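PDB 6Q78: GH26C from Muricauda sp. MAR_2010_75, which probably hydrolyses internal beta-1,4-mannosidic linkages of mannans, as a beta-mannanase of glycoside hydrolase family 26. Local coordinates for residues N264-F276 with R284-N298. Residues are numbered along the deposited sequence; the frame is centred on the assembly and turned at random.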
ATOM      1  N   ASN A 264      12.313  -8.237   7.077  1.00  9.42           N
ATOM      2  CA  ASN A 264      11.958  -8.120   5.665  1.00  8.81           C
ATOM      3  C   ASN A 264      10.737  -7.217   5.469  1.00  7.67           C
ATOM      4  O   ASN A 264       9.823  -7.522   4.706  1.00  8.20           O
ATOM      5  CB  ASN A 264      11.777  -9.502   5.008  1.00  8.04           C
ATOM      6  CG  ASN A 264      10.738 -10.402   5.701  1.00  8.16           C
ATOM      7  OD1 ASN A 264      10.688 -10.519   6.923  1.00  9.96           O
ATOM      8  ND2 ASN A 264       9.951 -11.094   4.894  1.00  7.60           N
ATOM      9  N   MET A 265      10.716  -6.080   6.163  1.00  9.62           N
ATOM     10  CA  MET A 265       9.588  -5.146   6.136  1.00  8.98           C
ATOM     11  C   MET A 265      10.086  -3.713   5.988  1.00 10.01           C
ATOM     12  O   MET A 265      11.002  -3.280   6.701  1.00 12.35           O
ATOM     13  CB  MET A 265       8.806  -5.257   7.454  1.00 12.21           C
ATOM     14  CG  MET A 265       7.393  -4.758   7.427  1.00 20.66           C
ATOM     15  SD  MET A 265       6.571  -5.332   8.954  1.00 12.88           S
ATOM     16  CE  MET A 265       5.548  -6.679   8.386  1.00 13.24           C
ATOM     17  N   LEU A 266       9.464  -2.977   5.075  1.00  8.72           N
ATOM     18  CA  LEU A 266       9.506  -1.517   5.032  1.00  7.89           C
ATOM     19  C   LEU A 266       8.148  -1.034   5.533  1.00  8.24           C
ATOM     20  O   LEU A 266       7.145  -1.755   5.447  1.00 10.47           O
ATOM     21  CB  LEU A 266       9.682  -1.043   3.588  1.00  8.86           C
ATOM     22  CG  LEU A 266      10.952  -1.478   2.839  1.00 10.68           C
ATOM     23  CD1 LEU A 266      10.996  -0.830   1.446  1.00 10.48           C
ATOM     24  CD2 LEU A 266      12.203  -1.022   3.620  1.00 11.12           C
ATOM     25  N   PHE A 267       8.116   0.176   6.096  1.00  8.23           N
ATOM     26  CA  PHE A 267       6.914   0.709   6.737  1.00  8.50           C
ATOM     27  C   PHE A 267       6.390   1.930   5.993  1.00 10.15           C
ATOM     28  O   PHE A 267       7.145   2.885   5.751  1.00 10.88           O
ATOM     29  CB  PHE A 267       7.221   1.085   8.199  1.00  8.36           C
ATOM     30  CG  PHE A 267       7.628  -0.090   9.026  1.00  8.86           C
ATOM     31  CD1 PHE A 267       6.670  -0.881   9.652  1.00 10.80           C
ATOM     32  CD2 PHE A 267       8.959  -0.445   9.135  1.00 11.02           C
ATOM     33  CE1 PHE A 267       7.035  -2.020  10.394  1.00  9.88           C
ATOM     34  CE2 PHE A 267       9.338  -1.560   9.877  1.00 11.14           C
ATOM     35  CZ  PHE A 267       8.361  -2.333  10.505  1.00 10.56           C
ATOM     36  N   ALA A 268       5.095   1.908   5.660  1.00  7.74           N
ATOM     37  CA  ALA A 268       4.453   2.953   4.863  1.00  8.63           C
ATOM     38  C   ALA A 268       3.343   3.630   5.659  1.00  8.62           C
ATOM     39  O   ALA A 268       2.458   2.965   6.189  1.00  8.98           O
ATOM     40  CB  ALA A 268       3.854   2.327   3.586  1.00  8.00           C
ATOM     41  N   PHE A 269       3.380   4.962   5.683  1.00  7.78           N
ATOM     42  CA  PHE A 269       2.425   5.829   6.362  1.00  7.63           C
ATOM     43  C   PHE A 269       1.541   6.453   5.292  1.00  9.02           C
ATOM     44  O   PHE A 269       2.059   7.069   4.351  1.00 11.53           O
ATOM     45  CB  PHE A 269       3.249   6.945   7.039  1.00  8.15           C
ATOM     46  CG  PHE A 269       2.445   8.080   7.648  1.00  8.58           C
ATOM     47  CD1 PHE A 269       1.856   7.932   8.911  1.00 10.05           C
ATOM     48  CD2 PHE A 269       2.373   9.319   7.014  1.00 11.71           C
ATOM     49  CE1 PHE A 269       1.160   9.000   9.508  1.00  9.83           C
ATOM     50  CE2 PHE A 269       1.674  10.387   7.610  1.00 12.37           C
ATOM     51  CZ  PHE A 269       1.061  10.221   8.846  1.00 11.07           C
ATOM     52  N   SER A 270       0.222   6.365   5.436  1.00  7.64           N
ATOM     53  CA  SER A 270      -0.644   6.909   4.381  1.00 10.16           C
ATOM     54  C   SER A 270      -1.990   7.383   4.887  1.00  9.06           C
ATOM     55  O   SER A 270      -2.905   6.576   5.124  1.00  9.06           O
ATOM     56  CB  SER A 270      -0.813   5.937   3.218  1.00 12.31           C
ATOM     57  OG  SER A 270      -1.505   4.802   3.680  1.00 11.20           O
ATOM     58  N   PRO A 271      -2.174   8.698   5.003  1.00  8.58           N
ATOM     59  CA  PRO A 271      -3.526   9.257   5.173  1.00  8.94           C
ATOM     60  C   PRO A 271      -4.292   9.106   3.868  1.00  8.92           C
ATOM     61  O   PRO A 271      -3.743   8.655   2.845  1.00  9.97           O
ATOM     62  CB  PRO A 271      -3.268  10.747   5.436  1.00  9.60           C
ATOM     63  CG  PRO A 271      -1.937  11.017   4.685  1.00 13.18           C
ATOM     64  CD  PRO A 271      -1.123   9.726   4.891  1.00  8.96           C
ATOM     65  N   ASP A 272      -5.563   9.493   3.902  1.00  9.29           N
ATOM     66  CA  ASP A 272      -6.332   9.711   2.686  1.00  9.53           C
ATOM     67  C   ASP A 272      -5.933  11.086   2.160  1.00 13.13           C
ATOM     68  O   ASP A 272      -4.746  11.406   2.198  1.00 12.53           O
ATOM     69  CB  ASP A 272      -7.817   9.607   3.001  1.00  9.89           C
ATOM     70  CG  ASP A 272      -8.650   9.240   1.800  1.00 14.12           C
ATOM     71  OD1 ASP A 272      -9.111  10.180   1.112  1.00 13.98           O
ATOM     72  OD2 ASP A 272      -8.884   8.031   1.559  1.00 15.46           O
ATOM     73  N   ASN A 273      -6.868  11.877   1.638  1.00 11.17           N
ATOM     74  CA  ASN A 273      -6.508  13.097   0.910  1.00 11.34           C
ATOM     75  C   ASN A 273      -6.900  14.381   1.642  1.00 12.11           C
ATOM     76  O   ASN A 273      -6.984  15.440   1.011  1.00 12.80           O
ATOM     77  CB  ASN A 273      -7.129  13.095  -0.489  1.00 12.20           C
ATOM     78  CG  ASN A 273      -8.648  13.232  -0.428  1.00 14.60           C
ATOM     79  OD1 ASN A 273      -9.199  13.508   0.634  1.00 14.70           O
ATOM     80  ND2 ASN A 273      -9.313  13.093  -1.553  1.00 14.05           N
ATOM     81  N   ARG A 274      -7.099  14.305   2.956  1.00 14.75           N
ATOM     82  CA  ARG A 274      -7.695  15.392   3.730  1.00 12.83           C
ATOM     83  C   ARG A 274      -6.612  16.284   4.343  1.00 15.69           C
ATOM     84  O   ARG A 274      -6.532  16.487   5.544  1.00 14.30           O
ATOM     85  CB  ARG A 274      -8.620  14.831   4.802  1.00 13.17           C
ATOM     86  CG  ARG A 274      -9.828  14.123   4.186  1.00 16.36           C
ATOM     87  CD  ARG A 274     -10.564  13.328   5.278  1.00 19.67           C
ATOM     88  NE  ARG A 274     -11.131  14.260   6.236  1.00 22.10           N
ATOM     89  CZ  ARG A 274     -12.345  14.790   6.143  1.00 33.20           C
ATOM     90  NH1 ARG A 274     -13.138  14.484   5.122  1.00 25.09           N
ATOM     91  NH2 ARG A 274     -12.767  15.630   7.074  1.00 42.94           N
ATOM     92  N   PHE A 275      -5.755  16.804   3.464  1.00 14.25           N
ATOM     93  CA  PHE A 275      -4.740  17.762   3.858  1.00 13.77           C
ATOM     94  C   PHE A 275      -4.407  18.646   2.664  1.00 14.34           C
ATOM     95  O   PHE A 275      -4.540  18.238   1.504  1.00 14.13           O
ATOM     96  CB  PHE A 275      -3.476  17.033   4.366  1.00 13.12           C
ATOM     97  CG  PHE A 275      -2.783  16.221   3.316  1.00 12.52           C
ATOM     98  CD1 PHE A 275      -1.755  16.760   2.533  1.00 12.78           C
ATOM     99  CD2 PHE A 275      -3.144  14.898   3.110  1.00 13.20           C
ATOM    100  CE1 PHE A 275      -1.099  15.987   1.569  1.00 12.27           C
ATOM    101  CE2 PHE A 275      -2.500  14.138   2.127  1.00 11.25           C
ATOM    102  CZ  PHE A 275      -1.491  14.692   1.353  1.00 13.52           C
ATOM    103  N   PHE A 276      -3.944  19.858   2.976  1.00 15.14           N
ATOM    104  CA  PHE A 276      -3.528  20.823   1.974  1.00 15.84           C
ATOM    105  C   PHE A 276      -2.164  21.408   2.268  1.00 19.46           C
ATOM    106  O   PHE A 276      -1.752  22.350   1.571  1.00 18.99           O
ATOM    107  CB  PHE A 276      -4.514  21.994   1.909  1.00 17.17           C
ATOM    108  CG  PHE A 276      -5.864  21.619   1.403  1.00 26.81           C
ATOM    109  CD1 PHE A 276      -6.144  21.686   0.058  1.00 28.93           C
ATOM    110  CD2 PHE A 276      -6.857  21.217   2.281  1.00 29.42           C
ATOM    111  CE1 PHE A 276      -7.380  21.357  -0.424  1.00 31.64           C
ATOM    112  CE2 PHE A 276      -8.101  20.874   1.804  1.00 35.06           C
ATOM    113  CZ  PHE A 276      -8.362  20.946   0.446  1.00 35.82           C
ATOM    114  N   ARG A 284      -0.259  13.576  12.332  1.00 11.67           N
ATOM    115  CA  ARG A 284      -0.167  12.319  13.076  1.00 11.98           C
ATOM    116  C   ARG A 284       1.013  11.464  12.629  1.00 12.84           C
ATOM    117  O   ARG A 284       1.003  10.246  12.840  1.00 14.01           O
ATOM    118  CB  ARG A 284      -1.483  11.534  12.978  1.00 12.69           C
ATOM    119  CG  ARG A 284      -2.617  12.278  13.656  1.00 17.72           C
ATOM    120  CD  ARG A 284      -4.011  11.597  13.581  1.00 15.32           C
ATOM    121  NE  ARG A 284      -4.915  12.447  14.347  1.00 14.22           N
ATOM    122  CZ  ARG A 284      -5.722  12.058  15.321  1.00 14.10           C
ATOM    123  NH1 ARG A 284      -5.832  10.774  15.628  1.00 16.85           N
ATOM    124  NH2 ARG A 284      -6.426  12.974  15.991  1.00 17.06           N
ATOM    125  N   TYR A 285       2.012  12.082  11.993  1.00 12.92           N
ATOM    126  CA  TYR A 285       3.196  11.357  11.542  1.00 12.59           C
ATOM    127  C   TYR A 285       4.041  10.943  12.740  1.00 11.68           C
ATOM    128  O   TYR A 285       4.302  11.767  13.642  1.00 13.28           O
ATOM    129  CB  TYR A 285       3.970  12.283  10.618  1.00 11.12           C
ATOM    130  CG  TYR A 285       5.273  11.760  10.055  1.00 12.92           C
ATOM    131  CD1 TYR A 285       5.290  10.816   9.031  1.00 14.59           C
ATOM    132  CD2 TYR A 285       6.485  12.241  10.532  1.00 13.86           C
ATOM    133  CE1 TYR A 285       6.508  10.358   8.506  1.00 14.88           C
ATOM    134  CE2 TYR A 285       7.697  11.797  10.027  1.00 13.43           C
ATOM    135  CZ  TYR A 285       7.696  10.850   9.018  1.00 13.62           C
ATOM    136  OH  TYR A 285       8.907  10.417   8.482  1.00 16.59           O
ATOM    137  N   PRO A 286       4.433   9.669  12.826  1.00 12.08           N
ATOM    138  CA  PRO A 286       5.116   9.181  14.021  1.00 11.32           C
ATOM    139  C   PRO A 286       6.610   9.425  14.053  1.00 14.25           C
ATOM    140  O   PRO A 286       7.246   9.088  15.056  1.00 18.94           O
ATOM    141  CB  PRO A 286       4.814   7.682  13.999  1.00 10.93           C
ATOM    142  CG  PRO A 286       4.743   7.373  12.536  1.00 11.43           C
ATOM    143  CD  PRO A 286       4.007   8.563  11.944  1.00 13.90           C
ATOM    144  N   GLY A 287       7.192  10.021  13.018  1.00 13.70           N
ATOM    145  CA  GLY A 287       8.606  10.306  13.101  1.00 12.88           C
ATOM    146  C   GLY A 287       9.411   9.625  12.030  1.00 12.44           C
ATOM    147  O   GLY A 287       9.071   8.526  11.600  1.00 12.44           O
ATOM    148  N   ASP A 288      10.525  10.264  11.646  1.00 14.11           N
ATOM    149  CA  ASP A 288      11.372   9.724  10.587  1.00 12.81           C
ATOM    150  C   ASP A 288      11.990   8.383  10.963  1.00 13.20           C
ATOM    151  O   ASP A 288      12.356   7.613  10.075  1.00 15.35           O
ATOM    152  CB  ASP A 288      12.511  10.708  10.276  1.00 17.06           C
ATOM    153  CG  ASP A 288      12.043  11.995   9.592  1.00 19.66           C
ATOM    154  OD1 ASP A 288      10.921  12.059   9.057  1.00 17.95           O
ATOM    155  OD2 ASP A 288      12.851  12.969   9.587  1.00 24.54           O
ATOM    156  N   ASP A 289      12.164   8.102  12.258  1.00 15.15           N
ATOM    157  CA  ASP A 289      12.673   6.793  12.683  1.00 16.22           C
ATOM    158  C   ASP A 289      11.660   5.661  12.518  1.00 12.00           C
ATOM    159  O   ASP A 289      12.004   4.498  12.771  1.00 14.96           O
ATOM    160  CB  ASP A 289      13.102   6.841  14.159  1.00 19.83           C
ATOM    161  CG  ASP A 289      14.291   7.739  14.385  1.00 29.74           C
ATOM    162  OD1 ASP A 289      14.523   8.129  15.544  1.00 33.80           O
ATOM    163  OD2 ASP A 289      14.984   8.054  13.400  1.00 27.06           O
ATOM    164  N   PHE A 290      10.442   5.960  12.089  1.00 11.41           N
ATOM    165  CA  PHE A 290       9.364   4.983  12.089  1.00 12.08           C
ATOM    166  C   PHE A 290       8.709   4.788  10.732  1.00 10.24           C
ATOM    167  O   PHE A 290       7.848   3.916  10.606  1.00 11.52           O
ATOM    168  CB  PHE A 290       8.305   5.412  13.123  1.00 11.03           C
ATOM    169  CG  PHE A 290       8.797   5.346  14.524  1.00 11.78           C
ATOM    170  CD1 PHE A 290       8.856   4.128  15.193  1.00 12.55           C
ATOM    171  CD2 PHE A 290       9.284   6.482  15.160  1.00 14.15           C
ATOM    172  CE1 PHE A 290       9.362   4.054  16.487  1.00 13.53           C
ATOM    173  CE2 PHE A 290       9.763   6.407  16.464  1.00 13.18           C
ATOM    174  CZ  PHE A 290       9.812   5.194  17.116  1.00 13.39           C
ATOM    175  N   VAL A 291       9.110   5.539   9.707  1.00 10.05           N
ATOM    176  CA  VAL A 291       8.429   5.513   8.414  1.00 10.22           C
ATOM    177  C   VAL A 291       9.489   5.436   7.322  1.00  9.50           C
ATOM    178  O   VAL A 291      10.450   6.215   7.344  1.00 10.08           O
ATOM    179  CB  VAL A 291       7.562   6.769   8.217  1.00 11.37           C
ATOM    180  CG1 VAL A 291       7.041   6.806   6.789  1.00 11.24           C
ATOM    181  CG2 VAL A 291       6.408   6.796   9.220  1.00 11.31           C
ATOM    182  N   ASP A 292       9.286   4.521   6.359  1.00  9.32           N
ATOM    183  CA  ASP A 292      10.137   4.421   5.163  1.00 10.27           C
ATOM    184  C   ASP A 292       9.489   5.039   3.929  1.00  8.77           C
ATOM    185  O   ASP A 292      10.175   5.639   3.086  1.00  9.43           O
ATOM    186  CB  ASP A 292      10.388   2.956   4.829  1.00  8.88           C
ATOM    187  CG  ASP A 292      11.283   2.254   5.850  1.00 12.36           C
ATOM    188  OD1 ASP A 292      12.435   2.752   6.081  1.00 12.99           O
ATOM    189  OD2 ASP A 292      10.845   1.210   6.400  1.00 11.40           O
ATOM    190  N   ILE A 293       8.177   4.830   3.782  1.00  9.13           N
ATOM    191  CA  ILE A 293       7.415   5.284   2.622  1.00  8.07           C
ATOM    192  C   ILE A 293       6.369   6.280   3.103  1.00  8.80           C
ATOM    193  O   ILE A 293       5.580   5.968   4.001  1.00  9.58           O
ATOM    194  CB  ILE A 293       6.774   4.110   1.870  1.00 10.08           C
ATOM    195  CG1 ILE A 293       7.897   3.293   1.200  1.00 16.62           C
ATOM    196  CG2 ILE A 293       5.737   4.660   0.849  1.00 10.89           C
ATOM    197  CD1 ILE A 293       7.669   1.789   1.113  1.00 22.33           C
ATOM    198  N   MET A 294       6.389   7.468   2.528  1.00  9.84           N
ATOM    199  CA  MET A 294       5.375   8.491   2.778  1.00  8.47           C
ATOM    200  C   MET A 294       4.361   8.373   1.659  1.00 11.95           C
ATOM    201  O   MET A 294       4.669   8.660   0.493  1.00 10.65           O
ATOM    202  CB  MET A 294       6.002   9.887   2.774  1.00  9.74           C
ATOM    203  CG  MET A 294       6.735  10.182   4.046  1.00 12.93           C
ATOM    204  SD  MET A 294       7.620  11.734   3.929  1.00 16.87           S
ATOM    205  CE  MET A 294       7.611  12.150   5.687  1.00 18.05           C
ATOM    206  N   GLY A 295       3.153   7.943   2.007  1.00  9.28           N
ATOM    207  CA  GLY A 295       2.106   7.751   1.031  1.00  8.20           C
ATOM    208  C   GLY A 295       0.881   8.620   1.290  1.00  9.57           C
ATOM    209  O   GLY A 295       0.795   9.385   2.258  1.00  9.96           O
ATOM    210  N   MET A 296      -0.054   8.523   0.355  1.00  8.83           N
ATOM    211  CA  MET A 296      -1.414   9.013   0.553  1.00  9.80           C
ATOM    212  C   MET A 296      -2.322   8.206  -0.360  1.00  9.64           C
ATOM    213  O   MET A 296      -1.882   7.691  -1.398  1.00  9.59           O
ATOM    214  CB  MET A 296      -1.571  10.509   0.234  1.00  8.98           C
ATOM    215  CG  MET A 296      -1.363  10.782  -1.261  1.00  8.79           C
ATOM    216  SD  MET A 296      -1.669  12.514  -1.686  1.00 13.80           S
ATOM    217  CE  MET A 296      -3.419  12.699  -1.193  1.00 12.36           C
ATOM    218  N   ASP A 297      -3.579   8.084   0.051  1.00  8.34           N
ATOM    219  CA  ASP A 297      -4.631   7.513  -0.780  1.00  8.49           C
ATOM    220  C   ASP A 297      -5.477   8.648  -1.352  1.00 11.33           C
ATOM    221  O   ASP A 297      -5.774   9.635  -0.667  1.00 12.43           O
ATOM    222  CB  ASP A 297      -5.516   6.559   0.023  1.00  9.34           C
ATOM    223  CG  ASP A 297      -4.744   5.350   0.526  1.00  8.61           C
ATOM    224  OD1 ASP A 297      -3.583   5.206   0.115  1.00 10.11           O
ATOM    225  OD2 ASP A 297      -5.314   4.544   1.279  1.00  8.92           O
ATOM    226  N   ASN A 298      -5.864   8.524  -2.620  1.00  9.94           N
ATOM    227  CA  ASN A 298      -6.701   9.574  -3.200  1.00 10.39           C
ATOM    228  C   ASN A 298      -7.632   9.001  -4.260  1.00  9.41           C
ATOM    229  O   ASN A 298      -7.208   8.766  -5.404  1.00 11.28           O
ATOM    230  CB  ASN A 298      -5.855  10.698  -3.761  1.00 10.49           C
ATOM    231  CG  ASN A 298      -6.644  11.998  -3.923  1.00 12.63           C
ATOM    232  OD1 ASN A 298      -7.880  11.986  -3.869  1.00 12.21           O
ATOM    233  ND2 ASN A 298      -5.930  13.136  -4.101  1.00 12.09           N
TER
HETATM  234  O   HOH W   1      12.872  -0.621   7.266  1.00 15.59           O
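With chi1 at 172°, F269 turns its CG away from its own backbone N and swings the ring across to Y285, whose CG takes the same trans setting. The two rings form an edge-to-face pair, planes 84° apart: Y285 CD1 stands over one face of the F269 ring near its rim, 3.8 Å from F269 CD2. P286 CD meets CD1 of the F269 ring, and both methyls of V291 meet F269 CB. Were F269 replaced by alanine, the Y285 edge would probably lose the face it rests on and a gap open beside P286. The strands themselves illustrate parallel pairing: I293 O receives F269 N almost straight on, and F269 O takes G295 N at 2.7 Å. At the entry to strand 293-298, the amides of D292 and I293 both grip F267 O, while D292 OD2 accepts F267 N (2.9 Å) through its anti lone pair. Farther along, M296 SD lies obliquely to the F275 ring, 3.7 Å from F275 CZ, a Met-aromatic contact. The D297 carboxylate is salt-bridged to R223 and hydrogen-bonded to T334. Within this TIM barrel, strand 265-269, helix 278-281 and strand 293-298 form a beta-alpha-beta unit, with strand 220-223 beside the first strand and strand 330-336 beside the second; helix 242-259 packs against F267 and P286.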